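Local coordinates for P22 protein (Trypanosoma brucei, PDB 3JV1) that acts as an accessory factor specific to the RNA editing of cytochrome oxidase subunit II transcripts and belongs to the Mam33 family, at residues A[85-90]-A[96-101]; A[76-81]-A[146-151]. All coordinates share one frame; numbering follows the deposited sequence.

Contact 1 (A[85-90]-A[96-101]); sequences LVFGMS and FVINNV
Gly88 and Asn100 form a hydrogen-bonded antiparallel pair between strands whose segment axes approach to 4.5 Å at 152°, and beyond it the register slips by one residue. The slip is a classic beta bulge: Asn99 and Asn100 together face Gly88, whose O takes both amides, Asn99 N at 2.8 Å and Asn100 N at 3.0 Å, the latter on a lone pair in the carbonyl plane. Past the bulge, Ser90 and Val97 exchange two backbone bonds and regular pairing resumes. The Asn99 amide reaches across to Ser90, where ND2 donates to OG at 3.0 Å in a nearly straight bond (165°), with OG close to the amide plane. Ser90 OG sits between its own backbone N and carbonyl carbon (chi1 49°), a setting that puts it towards this amide; it also has a weak bond to Glu92. These strands are the two arms of a beta hairpin, 83-92 and 95-104, at one edge of the antiparallel sheet within this chain of the Mam33 family. The face bearing Phe87, Met89, Ile98 and Val101 is apolar. Phe87 lies beside Val101, CD1 to CG2 at 3.8 Å, and Ile98 CG2 comes to the edge of its ring; Leu145 of helix 135-146 covers Phe87 and Ile98. Met89, unbranched and flexible, runs alongside Ile98 with SD 3.8 Å from CG1. Its sulfur makes an oblique Met-aromatic contact, SD 5.2 Å from the Phe96 ring centroid, while CE packs on CD1. Helix 152-181 covers Phe96 through Leu154, Ala155 and Ile158.

Contact 2 (A[76-81]-A[146-151]); sequences VLVVNG and SARGVN
Arg148 presents a guanidinium gripped through all three of its nitrogens: NE forms a salt bridge with Glu54, NH1 donates to the backbone O of Tyr144, and NH2 forms a salt bridge with Asp4 of the second subunit. The Tyr144 ring adds a cation-pi contact with Arg148. The Val78 and Arg148 side chains cross at about a right angle, Val78 CG1 lying 4.2 Å from Arg148 NE and oblique to the guanidinium. An arginine suits the place because its chain, extended from CG to NE, carries the charge from the loop to the strand. Val78 CG1 is anti to its own backbone N (chi1 178°), a setting that directs this methyl at the arginine. Two residues along, Val76 CG1 meets Val150 CG2 at 4.3 Å, a looser touch between branched side chains that both also pack on Met89 and Leu145. The loop is shaped by the end of helix 135-146. A type I turn from Ser146 to Gly149 closes with Gly149 N to Ser146 O at 3.0 Å, and Gly149, at positive phi (88°), is the C-prime residue of a Schellman motif, a backbone shape that glycine adopts readily. The chain then reverses through an inverse gamma turn centred on Val150 and enters the next helix, with Asn151 at its N-cap. Because the segments themselves meet through one methyl-methyl touch and one methyl laid against the guanidinium, the polar strength here lies in the arginine's outside partners: two carboxylates, one from each subunit, probably offset its buried charge and tie this loop to both the sheet and the subunit interface.

How the contacts relate
After helix 2-18 and three strands the chain reaches strand 72-80, which supplies residues 76-81 of contact 2. It then turns into strand 83-92 and back along strand 95-104, so contact 1 closes a short hairpin with five residues between its segments. Only after helices 107-111, 115-121 and 135-146 does it reach 146-151, where contact 2 closes a loop of 64 intervening residues; contact 1 is nested wholly inside it. Strands 72-80 and 83-92 are sheet neighbours, joined by Phe87 N to Val76 O at 2.8 Å. Contact 1 thus builds one edge of the sheet within this chain, whereas contact 2 fastens the connection between helices 135-146 and 152-181 to strand 72-80.

Contact 1 (A[85-90]-A[96-101])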
ATOM      1  N   LEU A  85      -7.659  21.507   4.953  1.00 31.49           N
ATOM      2  CA  LEU A  85      -8.394  20.696   5.909  1.00 30.85           C
ATOM      3  C   LEU A  85      -8.725  19.508   5.009  1.00 33.21           C
ATOM      4  O   LEU A  85      -9.367  19.682   3.970  1.00 32.32           O
ATOM      5  CB  LEU A  85      -9.688  21.395   6.331  1.00 33.37           C
ATOM      6  CG  LEU A  85     -10.040  21.478   7.818  1.00 35.19           C
ATOM      7  CD1 LEU A  85     -11.423  22.098   7.964  1.00 31.75           C
ATOM      8  CD2 LEU A  85      -9.994  20.108   8.459  1.00 33.36           C
ATOM      9  N   VAL A  86      -8.278  18.316   5.391  1.00 31.85           N
ATOM     10  CA  VAL A  86      -8.510  17.127   4.587  1.00 31.51           C
ATOM     11  C   VAL A  86      -9.406  16.096   5.267  1.00 31.76           C
ATOM     12  O   VAL A  86      -9.048  15.533   6.297  1.00 32.00           O
ATOM     13  CB  VAL A  86      -7.163  16.466   4.210  1.00 32.37           C
ATOM     14  CG1 VAL A  86      -7.394  15.315   3.240  1.00 32.53           C
ATOM     15  CG2 VAL A  86      -6.236  17.508   3.583  1.00 31.56           C
ATOM     16  N   PHE A  87     -10.571  15.856   4.675  1.00 30.85           N
ATOM     17  CA  PHE A  87     -11.545  14.903   5.195  1.00 31.14           C
ATOM     18  C   PHE A  87     -11.441  13.554   4.489  1.00 33.39           C
ATOM     19  O   PHE A  87     -11.616  13.470   3.267  1.00 33.57           O
ATOM     20  CB  PHE A  87     -12.964  15.441   5.002  1.00 31.21           C
ATOM     21  CG  PHE A  87     -13.262  16.690   5.791  1.00 33.27           C
ATOM     22  CD1 PHE A  87     -13.836  16.609   7.060  1.00 30.09           C
ATOM     23  CD2 PHE A  87     -12.961  17.943   5.267  1.00 29.65           C
ATOM     24  CE1 PHE A  87     -14.106  17.763   7.790  1.00 33.74           C
ATOM     25  CE2 PHE A  87     -13.227  19.109   5.992  1.00 29.87           C
ATOM     26  CZ  PHE A  87     -13.803  19.018   7.256  1.00 31.27           C
ATOM     27  N   GLY A  88     -11.145  12.510   5.257  1.00 32.38           N
ATOM     28  CA  GLY A  88     -11.063  11.174   4.701  1.00 32.88           C
ATOM     29  C   GLY A  88     -12.480  10.661   4.813  1.00 34.72           C
ATOM     30  O   GLY A  88     -12.998  10.524   5.924  1.00 33.79           O
ATOM     31  N   MET A  89     -13.121  10.389   3.683  1.00 34.86           N
ATOM     32  CA  MET A  89     -14.502   9.947   3.725  1.00 35.67           C
ATOM     33  C   MET A  89     -14.853   8.785   2.820  1.00 36.37           C
ATOM     34  O   MET A  89     -14.049   8.321   2.015  1.00 33.88           O
ATOM     35  CB  MET A  89     -15.421  11.117   3.384  1.00 38.76           C
ATOM     36  CG  MET A  89     -15.167  12.360   4.212  1.00 43.49           C
ATOM     37  SD  MET A  89     -16.599  13.407   4.238  1.00 50.07           S
ATOM     38  CE  MET A  89     -16.449  14.215   2.683  1.00 46.32           C
ATOM     39  N   SER A  90     -16.080   8.319   2.974  1.00 36.52           N
ATOM     40  CA  SER A  90     -16.589   7.240   2.156  1.00 39.98           C
ATOM     41  C   SER A  90     -18.083   7.460   1.948  1.00 40.47           C
ATOM     42  O   SER A  90     -18.758   8.054   2.790  1.00 42.03           O
ATOM     43  CB  SER A  90     -16.305   5.886   2.811  1.00 40.18           C
ATOM     44  OG  SER A  90     -16.698   5.877   4.165  1.00 43.68           O
ATOM     45  N   PHE A  96     -22.490  10.846   2.969  1.00 44.68           N
ATOM     46  CA  PHE A  96     -21.067  10.980   3.251  1.00 43.18           C
ATOM     47  C   PHE A  96     -20.803  10.572   4.692  1.00 43.16           C
ATOM     48  O   PHE A  96     -21.518  10.979   5.600  1.00 43.99           O
ATOM     49  CB  PHE A  96     -20.603  12.430   3.068  1.00 42.51           C
ATOM     50  CG  PHE A  96     -20.298  12.804   1.644  1.00 40.81           C
ATOM     51  CD1 PHE A  96     -19.254  12.188   0.958  1.00 39.60           C
ATOM     52  CD2 PHE A  96     -21.048  13.775   0.993  1.00 38.30           C
ATOM     53  CE1 PHE A  96     -18.962  12.535  -0.355  1.00 38.47           C
ATOM     54  CE2 PHE A  96     -20.762  14.128  -0.326  1.00 39.47           C
ATOM     55  CZ  PHE A  96     -19.717  13.506  -1.000  1.00 39.14           C
ATOM     56  N   VAL A  97     -19.782   9.753   4.896  1.00 41.51           N
ATOM     57  CA  VAL A  97     -19.408   9.336   6.230  1.00 40.45           C
ATOM     58  C   VAL A  97     -17.986   9.838   6.455  1.00 39.30           C
ATOM     59  O   VAL A  97     -17.090   9.559   5.664  1.00 38.51           O
ATOM     60  CB  VAL A  97     -19.428   7.807   6.369  1.00 41.02           C
ATOM     61  CG1 VAL A  97     -18.991   7.413   7.762  1.00 42.24           C
ATOM     62  CG2 VAL A  97     -20.829   7.280   6.081  1.00 43.41           C
ATOM     63  N   ILE A  98     -17.778  10.605   7.516  1.00 36.70           N
ATOM     64  CA  ILE A  98     -16.446  11.107   7.800  1.00 35.16           C
ATOM     65  C   ILE A  98     -15.679  10.029   8.564  1.00 35.21           C
ATOM     66  O   ILE A  98     -16.123   9.576   9.617  1.00 34.24           O
ATOM     67  CB  ILE A  98     -16.497  12.383   8.661  1.00 34.96           C
ATOM     68  CG1 ILE A  98     -17.353  13.445   7.975  1.00 35.99           C
ATOM     69  CG2 ILE A  98     -15.092  12.908   8.879  1.00 34.56           C
ATOM     70  CD1 ILE A  98     -17.735  14.584   8.892  1.00 35.57           C
ATOM     71  N   ASN A  99     -14.533   9.618   8.035  1.00 33.05           N
ATOM     72  CA  ASN A  99     -13.732   8.603   8.695  1.00 33.96           C
ATOM     73  C   ASN A  99     -12.543   9.230   9.390  1.00 34.39           C
ATOM     74  O   ASN A  99     -12.133   8.770  10.451  1.00 33.69           O
ATOM     75  CB  ASN A  99     -13.233   7.564   7.690  1.00 34.66           C
ATOM     76  CG  ASN A  99     -14.360   6.884   6.960  1.00 39.01           C
ATOM     77  OD1 ASN A  99     -15.326   6.427   7.576  1.00 39.82           O
ATOM     78  ND2 ASN A  99     -14.249   6.810   5.637  1.00 39.80           N
ATOM     79  N   ASN A 100     -11.992  10.277   8.779  1.00 34.23           N
ATOM     80  CA  ASN A 100     -10.835  10.978   9.322  1.00 34.50           C
ATOM     81  C   ASN A 100     -10.897  12.460   8.983  1.00 31.56           C
ATOM     82  O   ASN A 100     -11.516  12.856   8.005  1.00 31.68           O
ATOM     83  CB  ASN A 100      -9.530  10.411   8.738  1.00 37.99           C
ATOM     84  CG  ASN A 100      -9.240   8.992   9.193  1.00 41.11           C
ATOM     85  OD1 ASN A 100      -8.831   8.763  10.331  1.00 45.31           O
ATOM     86  ND2 ASN A 100      -9.451   8.032   8.303  1.00 42.34           N
ATOM     87  N   VAL A 101     -10.253  13.267   9.815  1.00 31.10           N
ATOM     88  CA  VAL A 101     -10.161  14.706   9.611  1.00 29.78           C
ATOM     89  C   VAL A 101      -8.720  15.065   9.934  1.00 29.55           C
ATOM     90  O   VAL A 101      -8.283  14.940  11.081  1.00 29.44           O
ATOM     91  CB  VAL A 101     -11.074  15.511  10.554  1.00 29.71           C
ATOM     92  CG1 VAL A 101     -10.843  17.009  10.328  1.00 30.12           C
ATOM     93  CG2 VAL A 101     -12.524  15.163  10.303  1.00 31.09           C
TER

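Contact 2 (A[76-81]-A[146-151])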
ATOM      1  N   VAL A  76     -11.761  14.801   0.699  1.00 29.60           N
ATOM      2  CA  VAL A  76     -12.331  16.098   0.419  1.00 30.94           C
ATOM      3  C   VAL A  76     -11.355  17.102   1.007  1.00 30.79           C
ATOM      4  O   VAL A  76     -11.116  17.115   2.214  1.00 30.01           O
ATOM      5  CB  VAL A  76     -13.713  16.260   1.066  1.00 31.07           C
ATOM      6  CG1 VAL A  76     -14.125  17.731   1.073  1.00 32.84           C
ATOM      7  CG2 VAL A  76     -14.733  15.449   0.281  1.00 33.92           C
ATOM      8  N   LEU A  77     -10.761  17.923   0.152  1.00 30.06           N
ATOM      9  CA  LEU A  77      -9.822  18.927   0.635  1.00 30.93           C
ATOM     10  C   LEU A  77     -10.410  20.328   0.539  1.00 32.56           C
ATOM     11  O   LEU A  77     -11.058  20.678  -0.449  1.00 32.45           O
ATOM     12  CB  LEU A  77      -8.514  18.884  -0.159  1.00 31.08           C
ATOM     13  CG  LEU A  77      -7.672  17.602  -0.133  1.00 32.67           C
ATOM     14  CD1 LEU A  77      -8.221  16.593  -1.129  1.00 31.49           C
ATOM     15  CD2 LEU A  77      -6.233  17.949  -0.483  1.00 36.71           C
ATOM     16  N   VAL A  78     -10.200  21.115   1.588  1.00 31.61           N
ATOM     17  CA  VAL A  78     -10.653  22.496   1.617  1.00 30.49           C
ATOM     18  C   VAL A  78      -9.352  23.261   1.759  1.00 30.54           C
ATOM     19  O   VAL A  78      -8.704  23.213   2.802  1.00 31.35           O
ATOM     20  CB  VAL A  78     -11.592  22.769   2.807  1.00 30.43           C
ATOM     21  CG1 VAL A  78     -12.003  24.243   2.816  1.00 30.13           C
ATOM     22  CG2 VAL A  78     -12.830  21.878   2.697  1.00 25.94           C
ATOM     23  N   VAL A  79      -8.962  23.939   0.683  1.00 31.71           N
ATOM     24  CA  VAL A  79      -7.703  24.666   0.633  1.00 32.45           C
ATOM     25  C   VAL A  79      -7.870  26.173   0.652  1.00 32.56           C
ATOM     26  O   VAL A  79      -8.652  26.738  -0.108  1.00 31.33           O
ATOM     27  CB  VAL A  79      -6.913  24.265  -0.637  1.00 33.55           C
ATOM     28  CG1 VAL A  79      -5.482  24.790  -0.562  1.00 30.04           C
ATOM     29  CG2 VAL A  79      -6.929  22.750  -0.793  1.00 30.80           C
ATOM     30  N   ASN A  80      -7.099  26.821   1.512  1.00 35.60           N
ATOM     31  CA  ASN A  80      -7.158  28.268   1.656  1.00 35.69           C
ATOM     32  C   ASN A  80      -5.895  28.758   2.361  1.00 36.41           C
ATOM     33  O   ASN A  80      -5.449  28.162   3.345  1.00 35.60           O
ATOM     34  CB  ASN A  80      -8.408  28.646   2.463  1.00 35.29           C
ATOM     35  CG  ASN A  80      -8.716  30.129   2.412  1.00 37.87           C
ATOM     36  OD1 ASN A  80      -8.356  30.811   1.459  1.00 39.57           O
ATOM     37  ND2 ASN A  80      -9.408  30.630   3.431  1.00 38.51           N
ATOM     38  N   GLY A  81      -5.313  29.832   1.836  1.00 37.18           N
ATOM     39  CA  GLY A  81      -4.116  30.404   2.432  1.00 36.47           C
ATOM     40  C   GLY A  81      -2.922  29.474   2.536  1.00 35.96           C
ATOM     41  O   GLY A  81      -2.153  29.559   3.489  1.00 38.45           O
ATOM     42  N   SER A 146     -21.409  20.643   4.689  1.00 30.09           N
ATOM     43  CA  SER A 146     -22.686  20.867   4.040  1.00 34.34           C
ATOM     44  C   SER A 146     -22.802  22.289   3.480  1.00 33.57           C
ATOM     45  O   SER A 146     -23.348  22.488   2.405  1.00 34.36           O
ATOM     46  CB  SER A 146     -23.827  20.593   5.017  1.00 35.49           C
ATOM     47  OG  SER A 146     -25.056  20.540   4.318  1.00 42.89           O
ATOM     48  N   ALA A 147     -22.284  23.276   4.201  1.00 33.09           N
ATOM     49  CA  ALA A 147     -22.341  24.659   3.734  1.00 34.52           C
ATOM     50  C   ALA A 147     -21.535  24.835   2.449  1.00 35.23           C
ATOM     51  O   ALA A 147     -21.698  25.824   1.735  1.00 33.30           O
ATOM     52  CB  ALA A 147     -21.816  25.606   4.807  1.00 34.84           C
ATOM     53  N   ARG A 148     -20.662  23.873   2.162  1.00 34.38           N
ATOM     54  CA  ARG A 148     -19.844  23.934   0.967  1.00 33.45           C
ATOM     55  C   ARG A 148     -20.333  22.988  -0.135  1.00 34.54           C
ATOM     56  O   ARG A 148     -19.629  22.743  -1.113  1.00 36.92           O
ATOM     57  CB  ARG A 148     -18.382  23.646   1.333  1.00 33.65           C
ATOM     58  CG  ARG A 148     -17.792  24.741   2.219  1.00 31.21           C
ATOM     59  CD  ARG A 148     -16.477  24.364   2.891  1.00 30.37           C
ATOM     60  NE  ARG A 148     -15.899  25.547   3.520  1.00 31.48           N
ATOM     61  CZ  ARG A 148     -16.502  26.246   4.478  1.00 32.72           C
ATOM     62  NH1 ARG A 148     -17.690  25.866   4.932  1.00 30.07           N
ATOM     63  NH2 ARG A 148     -15.954  27.359   4.938  1.00 31.44           N
ATOM     64  N   GLY A 149     -21.543  22.463   0.019  1.00 34.03           N
ATOM     65  CA  GLY A 149     -22.079  21.571  -0.998  1.00 34.84           C
ATOM     66  C   GLY A 149     -21.750  20.099  -0.842  1.00 35.53           C
ATOM     67  O   GLY A 149     -22.232  19.272  -1.615  1.00 37.33           O
ATOM     68  N   VAL A 150     -20.931  19.753   0.145  1.00 36.55           N
ATOM     69  CA  VAL A 150     -20.586  18.352   0.362  1.00 37.10           C
ATOM     70  C   VAL A 150     -21.688  17.778   1.233  1.00 38.42           C
ATOM     71  O   VAL A 150     -21.574  17.711   2.459  1.00 36.90           O
ATOM     72  CB  VAL A 150     -19.225  18.209   1.058  1.00 36.63           C
ATOM     73  CG1 VAL A 150     -18.830  16.748   1.120  1.00 36.07           C
ATOM     74  CG2 VAL A 150     -18.175  19.016   0.300  1.00 36.99           C
ATOM     75  N   ASN A 151     -22.764  17.375   0.567  1.00 40.38           N
ATOM     76  CA  ASN A 151     -23.948  16.849   1.220  1.00 42.75           C
ATOM     77  C   ASN A 151     -24.432  15.568   0.546  1.00 43.58           C
ATOM     78  O   ASN A 151     -23.728  14.994  -0.285  1.00 44.28           O
ATOM     79  CB  ASN A 151     -25.033  17.928   1.181  1.00 42.58           C
ATOM     80  CG  ASN A 151     -25.123  18.606  -0.179  1.00 44.73           C
ATOM     81  OD1 ASN A 151     -25.508  19.772  -0.287  1.00 47.33           O
ATOM     82  ND2 ASN A 151     -24.773  17.872  -1.224  1.00 43.96           N
TER